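Local coordinates for amino acid adenylation domain-containing protein (Bacillus stratosphericus LAMA 585, PDB 6ULY), which probably selects a keto acid and activates it as an acyl adenylate, serving as the first adenylation domain of a nonribosomal depsipeptide synthetase, at residues W256-D261 / G288-S293; E212-D217 / E240-R245; T361-Q366 / D405-V410; S500-L505 / A536-P541. One frame throughout, in Å; residues are numbered along the deposited sequence.

Contact 1: residues W256-D261 / G288-S293; sequences WLDWMD and GSWDLS
The indole of Trp-290 carries Leu-257 over one face and meets Asp-258 at its edge. Leu-257 CB sits above the five-membered ring, 3.4 Å from its centroid and 14° off the ring normal, a close CH-pi contact. Leu-257 CD1 continues over the six-membered ring, 3.8 Å from Trp-290 CH2. At the edge, Trp-290 NE1 donates to Asp-258 OD1 over a short 2.5 Å, in an almost straight bond (176°) that lies in the indole plane. Carboxylate and indole are nearly coplanar, and the oxygen is met close to its C-O axis. Asp-258 sets out away from the loop; chi1 (-58°) puts CG beside the backbone N, and the end of the side chain comes back to the indole. His-320 packs edge-to-face with Trp-290. One turn along helix 255-262, Asp-261 OD1 accepts the backbone N-H of Asp-291 at 2.7 Å, from the anti side of its carboxylate. Beneath this polar margin Leu-292 CD2 presses on Met-260 CB at 3.6 Å, and Met-260 CE, folded back by the bend at chi3, touches the same methyl. Asp-291 OD1 turns to its own chain and accepts from Ser-293 N and OG, the former closing an Asx turn. Two helix carboxylates thus grip the loop between helix 282-285 and strand 297-301, one through a side-chain N-H and one through a backbone N-H. Both neutral donors would probably favour the charged form of the aspartates, whereas Asp-291 probably adds a like charge near Asp-261.

Contact 2: residues E212-D217 / E240-R245; sequences EDVSLD and EQIRAR. With SO4 (sulfate ion), chain D.
Arg-243 runs alongside Asp-217, both side chains leaving the same face of two parallel strands. From CB the chain bends at chi2 (-66°) and chi3 (-42°), which carries CD and NE back over the backbone of Asp-217. CD lies 3.7 Å from Asp-217 O, and the flat guanidinium then covers that oxygen: Asp-217 O stands over the centre of its face, with Arg-243 CZ 3.4 Å away. At the tip, NH1 makes a long salt bridge of 3.4 Å to Asp-217 OD1, the two groups turned 50° from one another. Water 3 ties the pair more closely, accepting from Arg-243 NH1 at 2.6 Å and donating to Asp-217 OD1. NH2 reaches Met-219 O, while the carboxylate of Asp-217 also accepts from Met-219 N and Trp-269 NE1, which helps to fix its rotation. Asp-217 O itself takes the backbone N-H of Ala-244. Regular parallel bonding includes Ser-215 N to Glu-240 O and Asp-217 N to Ile-242 O; at the start, water 1 bridges Asp-213 O and Glu-240 N beside a weak direct bond. On the other face Ile-242 is wedged between Val-214 and Leu-216, its CD1 3.6 Å from Val-214 CG1 and its CG2 3.7 Å from Leu-216 CD1. Further along, Arg-245 NE and NH2 hold a sulfate that probably came from the crystallisation liquor. The strands are joined by a beta-alpha-beta crossover through helix 224-237, which packs on the face of Ser-215 and Gln-241; helix 255-262 covers Leu-216 on the reverse, and strands 31-35 and 267-270 flank the pair.

Contact 3: residues T361-Q366 / D405-V410; sequences TSLTEQ and DHIGRV. With SO4 (sulfate ion), chain K.
Gln-366 lays its backbone and CB against the imidazole of His-406, and weak contacts of several kinds join the two segments, beside a backbone hydrogen bond between Asp-405 and Leu-367, the next residue along. The first kind is CH-pi: Gln-366 CA stands over one ring face, 3.9 Å from the centroid and 22° off the normal. Glu-365 O lies over the same face near the rim, and Gln-366 CB approaches His-406 NE2 at 3.5 Å. The amide plane of Gln-366 is turned 70° from the ring. A second kind is a CA-H...O contact of 3.6 Å from Gln-366 CA to Asp-405 O. Asp-405 adopts a left-handed backbone conformation, and its carboxylate accepts from His-447 ND1. Apolar contact is confined to Leu-363 and Ile-407, whose CD2 and CD1 respectively meet at 3.9 Å; Ile-407 CD1 also rests on Leu-363 O at 3.6 Å. Apart from the join, Arg-409 NE makes a hydrogen bond to sulfate O3 at 3.0 Å. His-399 and Lys-112 of the second subunit hold the same ion, which probably came from the crystallisation liquor. The arrangement is a surface join between the loop after strand 355-359 and the entry to strand 408-413. That strand is the middle one of a five-stranded antiparallel sheet, consistent with the small beta subdomain of ANL adenylating enzymes; the side chain of Ile-407 lies about 13 Å from the bound keto acyl adenylate.

Contact 4: residues S500-L505 / A536-P541; sequences SDELIL and ASRIIP
Ile-504 and Ile-540 lie side by side on one face of a parallel strand pair, their CG2 methyls 3.9 Å apart. On the opposite face Leu-503 and Ile-539 pair in the same manner, Leu-503 CD1 lying 4.1 Å from Ile-539 CG1, and Leu-505 CB reaches toward Ile-539 CG2. Backbone bonds fix this register. Leu-503 N donates to Arg-538 O at 3.3 Å, Ile-540 N returns a weak bond to Leu-503 O, and Leu-505 N donates to Ile-540 O at 2.9 Å. Pro-541, which lacks an N-H, turns its CA toward Leu-505 O in a 3.5 Å C-H...O contact, and Leu-505 pairs on with the backbone of Val-542. At the other end Glu-502 bends at chi2 (-97°), which brings CD against the short 3-10 turn 536-538; there the carboxylate crowds Ser-537 O, and its exact placing is doubtful. Farther out, Ser-537 OG is held by Ser-535 OG. Strand 502-509 is the centre of a three-stranded sheet, with antiparallel strand 483-491 on its other side, consistent with the small C-terminal subdomain of ANL adenylating enzymes. Helix 514-532 makes the beta-alpha-beta connection and packs on Leu-505, Ile-539 and Pro-541; helix 470-477 joins it over Leu-503 and Leu-505. The face of Ile-504 and Ile-540 meets Cys-491 and Val-542 of the second subunit.

In the fold
From the N terminus the four contacts follow in series, and none nests within or crosses another. Contact 2 comes first, closing a crossover of 22 residues inside the nine-stranded mixed sheet. Contact 1 then closes a 26-residue excursion that contains strand 267-270 of that sheet. The two touch directly: Trp-259 and Met-260 of the helix in contact 1 rest on Leu-216, and Trp-259 also on Ala-244. Contact 3, its centre about 39 Å from that of contact 2 across the centre of the chain, closes a 38-residue excursion of strands and loops without helix, tying a loop to the five-stranded antiparallel sheet. Contact 4 closes the last crossover, in the C-terminal three-stranded sheet, its centre about 25 Å from that of contact 3.

Contact 1: residues W256-D261 / G288-S293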
# COMPACT_ATOMS: atom_id res chain seq x y z
N TRP A 256 0.57 12.32 33.62
CA TRP A 256 0.82 13.55 32.88
C TRP A 256 0.63 14.76 33.78
O TRP A 256 1.48 15.65 33.84
CB TRP A 256 -0.11 13.62 31.67
CG TRP A 256 0.36 14.50 30.54
CD1 TRP A 256 1.59 15.09 30.41
CD2 TRP A 256 -0.39 14.88 29.38
NE1 TRP A 256 1.64 15.81 29.24
CE2 TRP A 256 0.44 15.70 28.59
CE3 TRP A 256 -1.69 14.60 28.93
CZ2 TRP A 256 0.01 16.24 27.38
CZ3 TRP A 256 -2.11 15.15 27.73
CH2 TRP A 256 -1.26 15.96 26.97
N LEU A 257 -0.49 14.79 34.50
CA LEU A 257 -0.73 15.90 35.43
C LEU A 257 0.35 15.96 36.49
O LEU A 257 0.96 17.02 36.72
CB LEU A 257 -2.12 15.75 36.06
CG LEU A 257 -3.30 15.72 35.09
CD1 LEU A 257 -4.61 15.83 35.84
CD2 LEU A 257 -3.19 16.82 34.04
N ASP A 258 0.63 14.83 37.16
CA ASP A 258 1.66 14.80 38.18
C ASP A 258 2.97 15.37 37.65
O ASP A 258 3.67 16.13 38.34
CB ASP A 258 1.90 13.37 38.67
CG ASP A 258 0.67 12.73 39.23
OD1 ASP A 258 -0.35 13.43 39.42
OD2 ASP A 258 0.72 11.51 39.48
N TRP A 259 3.33 14.97 36.43
CA TRP A 259 4.62 15.36 35.87
C TRP A 259 4.66 16.85 35.57
O TRP A 259 5.61 17.54 35.93
CB TRP A 259 4.89 14.54 34.60
CG TRP A 259 5.11 13.07 34.86
CD1 TRP A 259 5.56 12.49 36.02
CD2 TRP A 259 4.90 11.99 33.93
NE1 TRP A 259 5.64 11.13 35.87
CE2 TRP A 259 5.24 10.79 34.60
CE3 TRP A 259 4.46 11.92 32.60
CZ2 TRP A 259 5.16 9.54 33.98
CZ3 TRP A 259 4.38 10.67 32.00
CH2 TRP A 259 4.72 9.50 32.69
N MET A 260 3.62 17.37 34.90
CA MET A 260 3.57 18.80 34.65
C MET A 260 3.70 19.59 35.95
O MET A 260 4.33 20.64 35.99
CB MET A 260 2.26 19.17 33.95
CG MET A 260 2.23 18.80 32.49
SD MET A 260 0.55 18.74 31.84
CE MET A 260 0.04 20.45 31.98
N ASP A 261 3.10 19.08 37.03
CA ASP A 261 3.12 19.77 38.31
C ASP A 261 4.47 19.62 38.99
O ASP A 261 5.06 20.61 39.45
CB ASP A 261 2.00 19.22 39.19
CG ASP A 261 2.13 19.64 40.64
OD1 ASP A 261 1.47 20.61 41.04
OD2 ASP A 261 2.90 18.98 41.37
N GLY A 288 -8.50 15.41 42.92
CA GLY A 288 -7.06 15.53 42.96
C GLY A 288 -6.62 16.97 43.13
O GLY A 288 -7.42 17.91 43.17
N SER A 289 -5.30 17.14 43.22
CA SER A 289 -4.71 18.47 43.36
C SER A 289 -3.45 18.55 42.51
O SER A 289 -2.52 17.76 42.70
CB SER A 289 -4.39 18.78 44.82
OG SER A 289 -3.92 20.11 44.94
N TRP A 290 -3.43 19.50 41.57
CA TRP A 290 -2.24 19.79 40.79
C TRP A 290 -2.11 21.30 40.64
O TRP A 290 -3.10 22.03 40.61
CB TRP A 290 -2.29 19.15 39.40
CG TRP A 290 -2.38 17.66 39.41
CD1 TRP A 290 -1.34 16.77 39.38
CD2 TRP A 290 -3.58 16.88 39.42
NE1 TRP A 290 -1.83 15.48 39.38
CE2 TRP A 290 -3.20 15.52 39.40
CE3 TRP A 290 -4.94 17.19 39.44
CZ2 TRP A 290 -4.13 14.48 39.41
CZ3 TRP A 290 -5.86 16.16 39.45
CH2 TRP A 290 -5.45 14.82 39.43
N ASP A 291 -0.87 21.75 40.53
CA ASP A 291 -0.57 23.13 40.16
C ASP A 291 -0.05 23.11 38.72
O ASP A 291 1.08 22.67 38.46
CB ASP A 291 0.45 23.76 41.11
CG ASP A 291 0.62 25.25 40.87
OD1 ASP A 291 0.01 25.77 39.91
OD2 ASP A 291 1.36 25.89 41.64
N LEU A 292 -0.89 23.55 37.79
CA LEU A 292 -0.55 23.60 36.37
C LEU A 292 -0.46 25.04 35.87
O LEU A 292 -0.71 25.31 34.69
CB LEU A 292 -1.57 22.81 35.55
CG LEU A 292 -1.76 21.35 35.98
CD1 LEU A 292 -2.88 20.69 35.20
CD2 LEU A 292 -0.47 20.55 35.83
N SER A 293 -0.08 25.96 36.75
CA SER A 293 -0.03 27.38 36.41
C SER A 293 1.19 27.72 35.56
O SER A 293 1.18 28.77 34.90
CB SER A 293 -0.03 28.23 37.68
OG SER A 293 1.07 27.90 38.51

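Contact 2: residues E212-D217 / E240-R245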
# COMPACT_ATOMS: atom_id res chain seq x y z
N GLU A 212 14.41 29.30 28.67
CA GLU A 212 13.76 29.22 29.97
C GLU A 212 12.58 28.26 29.99
O GLU A 212 12.02 28.02 31.06
CB GLU A 212 13.29 30.61 30.41
CG GLU A 212 14.28 31.32 31.33
CD GLU A 212 15.68 31.38 30.74
OE1 GLU A 212 15.83 31.90 29.62
OE2 GLU A 212 16.62 30.89 31.40
N ASP A 213 12.20 27.70 28.84
CA ASP A 213 11.14 26.71 28.81
C ASP A 213 11.51 25.51 29.67
O ASP A 213 12.68 25.17 29.83
CB ASP A 213 10.86 26.25 27.37
CG ASP A 213 10.31 27.36 26.49
OD1 ASP A 213 9.74 28.33 27.03
OD2 ASP A 213 10.43 27.25 25.25
N VAL A 214 10.49 24.87 30.24
CA VAL A 214 10.63 23.56 30.88
C VAL A 214 9.76 22.58 30.10
O VAL A 214 8.53 22.73 30.06
CB VAL A 214 10.23 23.61 32.37
CG1 VAL A 214 10.39 22.23 33.00
CG2 VAL A 214 11.07 24.65 33.12
N SER A 215 10.39 21.59 29.49
CA SER A 215 9.72 20.70 28.55
C SER A 215 9.43 19.35 29.18
O SER A 215 10.29 18.76 29.86
CB SER A 215 10.56 20.51 27.29
OG SER A 215 9.85 19.75 26.33
N LEU A 216 8.22 18.85 28.95
CA LEU A 216 7.81 17.51 29.38
C LEU A 216 7.30 16.75 28.17
O LEU A 216 6.38 17.21 27.48
CB LEU A 216 6.74 17.58 30.46
CG LEU A 216 6.14 16.24 30.88
CD1 LEU A 216 7.20 15.32 31.47
CD2 LEU A 216 5.01 16.47 31.86
N ASP A 217 7.88 15.58 27.91
CA ASP A 217 7.46 14.74 26.79
C ASP A 217 7.51 13.28 27.20
O ASP A 217 8.57 12.79 27.62
CB ASP A 217 8.36 14.97 25.56
CG ASP A 217 7.75 14.43 24.28
OD1 ASP A 217 8.25 14.78 23.19
OD2 ASP A 217 6.74 13.69 24.36
N GLU A 240 15.42 23.28 29.59
CA GLU A 240 15.29 22.08 30.40
C GLU A 240 14.19 21.20 29.83
O GLU A 240 13.09 21.68 29.54
CB GLU A 240 14.98 22.45 31.85
CG GLU A 240 15.56 21.50 32.87
CD GLU A 240 17.05 21.69 33.05
OE1 GLU A 240 17.47 22.86 33.20
OE2 GLU A 240 17.79 20.69 33.03
N GLN A 241 14.47 19.91 29.67
CA GLN A 241 13.49 18.98 29.12
C GLN A 241 13.43 17.72 29.99
O GLN A 241 14.47 17.16 30.35
CB GLN A 241 13.81 18.62 27.66
CG GLN A 241 15.15 17.93 27.42
CD GLN A 241 15.38 17.58 25.95
OE1 GLN A 241 14.73 16.69 25.41
NE2 GLN A 241 16.31 18.28 25.31
N ILE A 242 12.21 17.29 30.30
CA ILE A 242 11.97 16.11 31.11
C ILE A 242 11.37 15.03 30.22
O ILE A 242 10.37 15.27 29.52
CB ILE A 242 11.04 16.42 32.30
CG1 ILE A 242 11.75 17.34 33.30
CG2 ILE A 242 10.59 15.14 32.99
CD1 ILE A 242 11.32 18.78 33.23
N ARG A 243 11.96 13.85 30.25
CA ARG A 243 11.52 12.71 29.45
C ARG A 243 10.87 11.68 30.36
O ARG A 243 11.43 11.31 31.40
CB ARG A 243 12.70 12.09 28.70
CG ARG A 243 13.14 12.86 27.45
CD ARG A 243 12.07 12.86 26.36
NE ARG A 243 11.44 11.55 26.20
CZ ARG A 243 10.53 11.26 25.28
NH1 ARG A 243 10.13 12.18 24.40
NH2 ARG A 243 10.01 10.04 25.23
N ALA A 244 9.68 11.22 29.97
CA ALA A 244 9.00 10.12 30.62
C ALA A 244 8.79 8.99 29.63
O ALA A 244 8.81 9.19 28.41
CB ALA A 244 7.65 10.57 31.20
N ARG A 245 8.60 7.79 30.17
CA ARG A 245 8.34 6.63 29.33
C ARG A 245 6.89 6.63 28.87
O ARG A 245 5.97 6.90 29.64
CB ARG A 245 8.65 5.33 30.07
CG ARG A 245 10.13 5.16 30.40
CD ARG A 245 10.55 3.70 30.29
NE ARG A 245 11.95 3.51 30.67
CZ ARG A 245 12.60 2.35 30.60
NH1 ARG A 245 11.98 1.26 30.16
NH2 ARG A 245 13.87 2.27 30.98
S SO4 D . 14.88 5.93 31.11
O1 SO4 D . 15.63 4.72 30.91
O2 SO4 D . 13.67 5.92 30.32
O3 SO4 D . 15.68 7.05 30.72
O4 SO4 D . 14.52 6.08 32.48
O HOH W 1 15.02 25.56 30.95
O HOH W 2 10.73 17.31 27.19
O HOH W 3 11.08 14.29 23.20

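Contact 3: residues T361-Q366 / D405-V410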
# COMPACT_ATOMS: atom_id res chain seq x y z
N THR A 361 -23.63 20.35 3.66
CA THR A 361 -23.94 20.39 2.24
C THR A 361 -22.82 21.03 1.43
O THR A 361 -22.63 20.68 0.26
CB THR A 361 -25.25 21.14 2.01
OG1 THR A 361 -26.33 20.43 2.63
CG2 THR A 361 -25.53 21.31 0.52
N SER A 362 -22.07 21.95 2.03
CA SER A 362 -21.09 22.75 1.31
C SER A 362 -19.69 22.15 1.34
O SER A 362 -18.75 22.80 0.86
CB SER A 362 -21.05 24.17 1.90
OG SER A 362 -20.65 24.15 3.26
N LEU A 363 -19.53 20.94 1.87
CA LEU A 363 -18.19 20.37 1.99
C LEU A 363 -17.53 20.18 0.62
O LEU A 363 -16.30 20.27 0.51
CB LEU A 363 -18.26 19.03 2.73
CG LEU A 363 -18.54 19.15 4.23
CD1 LEU A 363 -18.71 17.78 4.86
CD2 LEU A 363 -17.43 19.92 4.92
N THR A 364 -18.32 19.93 -0.42
CA THR A 364 -17.79 19.70 -1.76
C THR A 364 -17.66 20.99 -2.57
O THR A 364 -17.23 20.92 -3.73
CB THR A 364 -18.68 18.72 -2.52
OG1 THR A 364 -20.02 19.21 -2.55
CG2 THR A 364 -18.66 17.35 -1.85
N GLU A 365 -18.00 22.13 -2.00
CA GLU A 365 -17.96 23.40 -2.72
C GLU A 365 -17.27 24.44 -1.84
O GLU A 365 -16.51 24.11 -0.92
CB GLU A 365 -19.38 23.85 -3.11
CG GLU A 365 -20.20 22.80 -3.85
CD GLU A 365 -21.63 23.25 -4.11
OE1 GLU A 365 -22.14 24.07 -3.31
OE2 GLU A 365 -22.23 22.80 -5.10
N GLN A 366 -17.52 25.71 -2.12
CA GLN A 366 -17.10 26.76 -1.21
C GLN A 366 -17.77 26.54 0.14
O GLN A 366 -19.00 26.49 0.24
CB GLN A 366 -17.48 28.13 -1.78
CG GLN A 366 -17.05 29.30 -0.91
CD GLN A 366 -17.38 30.64 -1.53
OE1 GLN A 366 -18.04 31.48 -0.91
NE2 GLN A 366 -16.92 30.85 -2.76
N ASP A 405 -11.14 28.33 1.61
CA ASP A 405 -12.44 27.76 1.97
C ASP A 405 -12.91 26.73 0.95
O ASP A 405 -14.11 26.58 0.70
CB ASP A 405 -13.49 28.86 2.15
CG ASP A 405 -13.17 29.80 3.30
OD1 ASP A 405 -12.75 29.32 4.37
OD2 ASP A 405 -13.34 31.03 3.13
N HIS A 406 -11.96 26.01 0.35
CA HIS A 406 -12.26 24.91 -0.57
C HIS A 406 -11.43 23.71 -0.15
O HIS A 406 -10.20 23.79 -0.12
CB HIS A 406 -11.93 25.30 -2.02
CG HIS A 406 -13.00 26.10 -2.69
ND1 HIS A 406 -13.87 25.56 -3.62
CD2 HIS A 406 -13.33 27.41 -2.59
CE1 HIS A 406 -14.69 26.51 -4.05
NE2 HIS A 406 -14.39 27.64 -3.44
N ILE A 407 -12.10 22.60 0.16
CA ILE A 407 -11.39 21.39 0.56
C ILE A 407 -10.65 20.81 -0.63
O ILE A 407 -11.25 20.54 -1.68
CB ILE A 407 -12.36 20.37 1.17
CG1 ILE A 407 -12.90 20.89 2.51
CG2 ILE A 407 -11.66 19.02 1.34
CD1 ILE A 407 -13.94 20.00 3.15
N GLY A 408 -9.35 20.60 -0.48
CA GLY A 408 -8.54 20.00 -1.52
C GLY A 408 -7.34 19.28 -0.96
O GLY A 408 -7.28 19.00 0.24
N ARG A 409 -6.36 18.98 -1.81
CA ARG A 409 -5.18 18.24 -1.42
C ARG A 409 -4.13 19.19 -0.86
O ARG A 409 -3.72 20.14 -1.54
CB ARG A 409 -4.62 17.45 -2.60
CG ARG A 409 -5.50 16.30 -3.02
CD ARG A 409 -5.56 16.14 -4.54
NE ARG A 409 -6.29 14.94 -4.92
CZ ARG A 409 -7.62 14.84 -4.95
NH1 ARG A 409 -8.37 15.88 -4.63
NH2 ARG A 409 -8.19 13.69 -5.30
N VAL A 410 -3.68 18.92 0.36
CA VAL A 410 -2.70 19.77 1.03
C VAL A 410 -1.31 19.46 0.47
O VAL A 410 -0.91 18.30 0.39
CB VAL A 410 -2.73 19.56 2.55
CG1 VAL A 410 -1.74 20.50 3.24
CG2 VAL A 410 -4.14 19.77 3.09
S SO4 K . -3.21 12.61 -6.15
O1 SO4 K . -1.89 12.64 -6.76
O2 SO4 K . -4.16 12.02 -7.05
O3 SO4 K . -3.65 13.94 -5.81
O4 SO4 K . -3.14 11.83 -4.95

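Contact 4: residues S500-L505 / A536-P541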
# COMPACT_ATOMS: atom_id res chain seq x y z
N SER A 500 -14.94 -6.64 -3.20
CA SER A 500 -15.87 -5.50 -3.17
C SER A 500 -15.25 -4.28 -2.48
O SER A 500 -14.34 -4.46 -1.65
CB SER A 500 -17.17 -5.88 -2.46
OG SER A 500 -16.93 -6.20 -1.10
N ASP A 501 -15.73 -3.08 -2.83
CA ASP A 501 -15.39 -1.80 -2.15
C ASP A 501 -16.66 -1.52 -1.35
O ASP A 501 -17.64 -1.04 -1.96
CB ASP A 501 -15.04 -0.70 -3.15
CG ASP A 501 -13.55 -0.55 -3.39
OD1 ASP A 501 -12.77 -1.26 -2.73
OD2 ASP A 501 -13.18 0.28 -4.25
N GLU A 502 -16.67 -1.80 -0.04
CA GLU A 502 -17.91 -1.72 0.77
C GLU A 502 -17.79 -0.70 1.91
O GLU A 502 -16.71 -0.59 2.52
CB GLU A 502 -18.25 -3.09 1.35
CG GLU A 502 -18.56 -4.14 0.30
CD GLU A 502 -20.04 -4.35 0.04
OE1 GLU A 502 -20.39 -4.71 -1.10
OE2 GLU A 502 -20.84 -4.16 0.98
N LEU A 503 -18.90 -0.00 2.15
CA LEU A 503 -19.10 0.98 3.25
C LEU A 503 -19.88 0.29 4.38
O LEU A 503 -20.96 -0.28 4.10
CB LEU A 503 -19.83 2.22 2.71
CG LEU A 503 -21.28 2.03 2.28
CD1 LEU A 503 -22.25 2.41 3.39
CD2 LEU A 503 -21.58 2.83 1.02
N ILE A 504 -19.32 0.25 5.61
CA ILE A 504 -19.92 -0.35 6.84
C ILE A 504 -20.65 0.80 7.56
O ILE A 504 -19.97 1.75 7.96
CB ILE A 504 -18.83 -0.97 7.73
CG1 ILE A 504 -17.60 -1.40 6.92
CG2 ILE A 504 -19.39 -2.13 8.54
CD1 ILE A 504 -17.90 -2.37 5.81
N LEU A 505 -21.98 0.71 7.71
CA LEU A 505 -22.86 1.74 8.31
C LEU A 505 -23.19 1.32 9.75
O LEU A 505 -24.09 0.48 9.95
CB LEU A 505 -24.10 1.87 7.41
CG LEU A 505 -24.87 3.20 7.45
CD1 LEU A 505 -25.67 3.34 8.73
CD2 LEU A 505 -23.94 4.38 7.27
N ALA A 536 -27.45 -2.64 -3.01
CA ALA A 536 -27.80 -3.01 -1.62
C ALA A 536 -26.68 -3.88 -1.02
O ALA A 536 -26.47 -3.80 0.20
CB ALA A 536 -29.13 -3.74 -1.61
N SER A 537 -25.98 -4.66 -1.84
CA SER A 537 -24.86 -5.53 -1.40
C SER A 537 -23.67 -4.69 -0.90
O SER A 537 -22.84 -5.28 -0.20
CB SER A 537 -24.46 -6.48 -2.49
OG SER A 537 -24.06 -5.78 -3.66
N ARG A 538 -23.58 -3.42 -1.29
CA ARG A 538 -22.45 -2.50 -0.96
C ARG A 538 -22.61 -1.90 0.45
O ARG A 538 -21.64 -1.26 0.90
CB ARG A 538 -22.35 -1.39 -2.01
CG ARG A 538 -21.39 -1.70 -3.15
CD ARG A 538 -21.82 -1.07 -4.46
NE ARG A 538 -21.84 -2.02 -5.55
CZ ARG A 538 -22.37 -1.79 -6.75
NH1 ARG A 538 -22.93 -0.62 -7.00
NH2 ARG A 538 -22.35 -2.72 -7.68
N ILE A 539 -23.78 -2.03 1.06
CA ILE A 539 -24.07 -1.42 2.40
C ILE A 539 -24.23 -2.54 3.45
O ILE A 539 -25.05 -3.44 3.20
CB ILE A 539 -25.34 -0.54 2.33
CG1 ILE A 539 -25.19 0.57 1.29
CG2 ILE A 539 -25.69 0.01 3.70
CD1 ILE A 539 -26.26 0.55 0.22
N ILE A 540 -23.49 -2.49 4.56
CA ILE A 540 -23.59 -3.48 5.67
C ILE A 540 -24.08 -2.73 6.91
O ILE A 540 -23.37 -1.80 7.35
CB ILE A 540 -22.23 -4.17 5.93
CG1 ILE A 540 -21.99 -5.33 4.96
CG2 ILE A 540 -22.11 -4.61 7.38
CD1 ILE A 540 -20.56 -5.45 4.49
N PRO A 541 -25.25 -3.05 7.50
CA PRO A 541 -25.73 -2.35 8.70
C PRO A 541 -25.27 -3.04 9.99
O PRO A 541 -25.58 -4.20 10.17
CB PRO A 541 -27.25 -2.47 8.54
CG PRO A 541 -27.42 -3.85 7.96
CD PRO A 541 -26.25 -4.02 7.02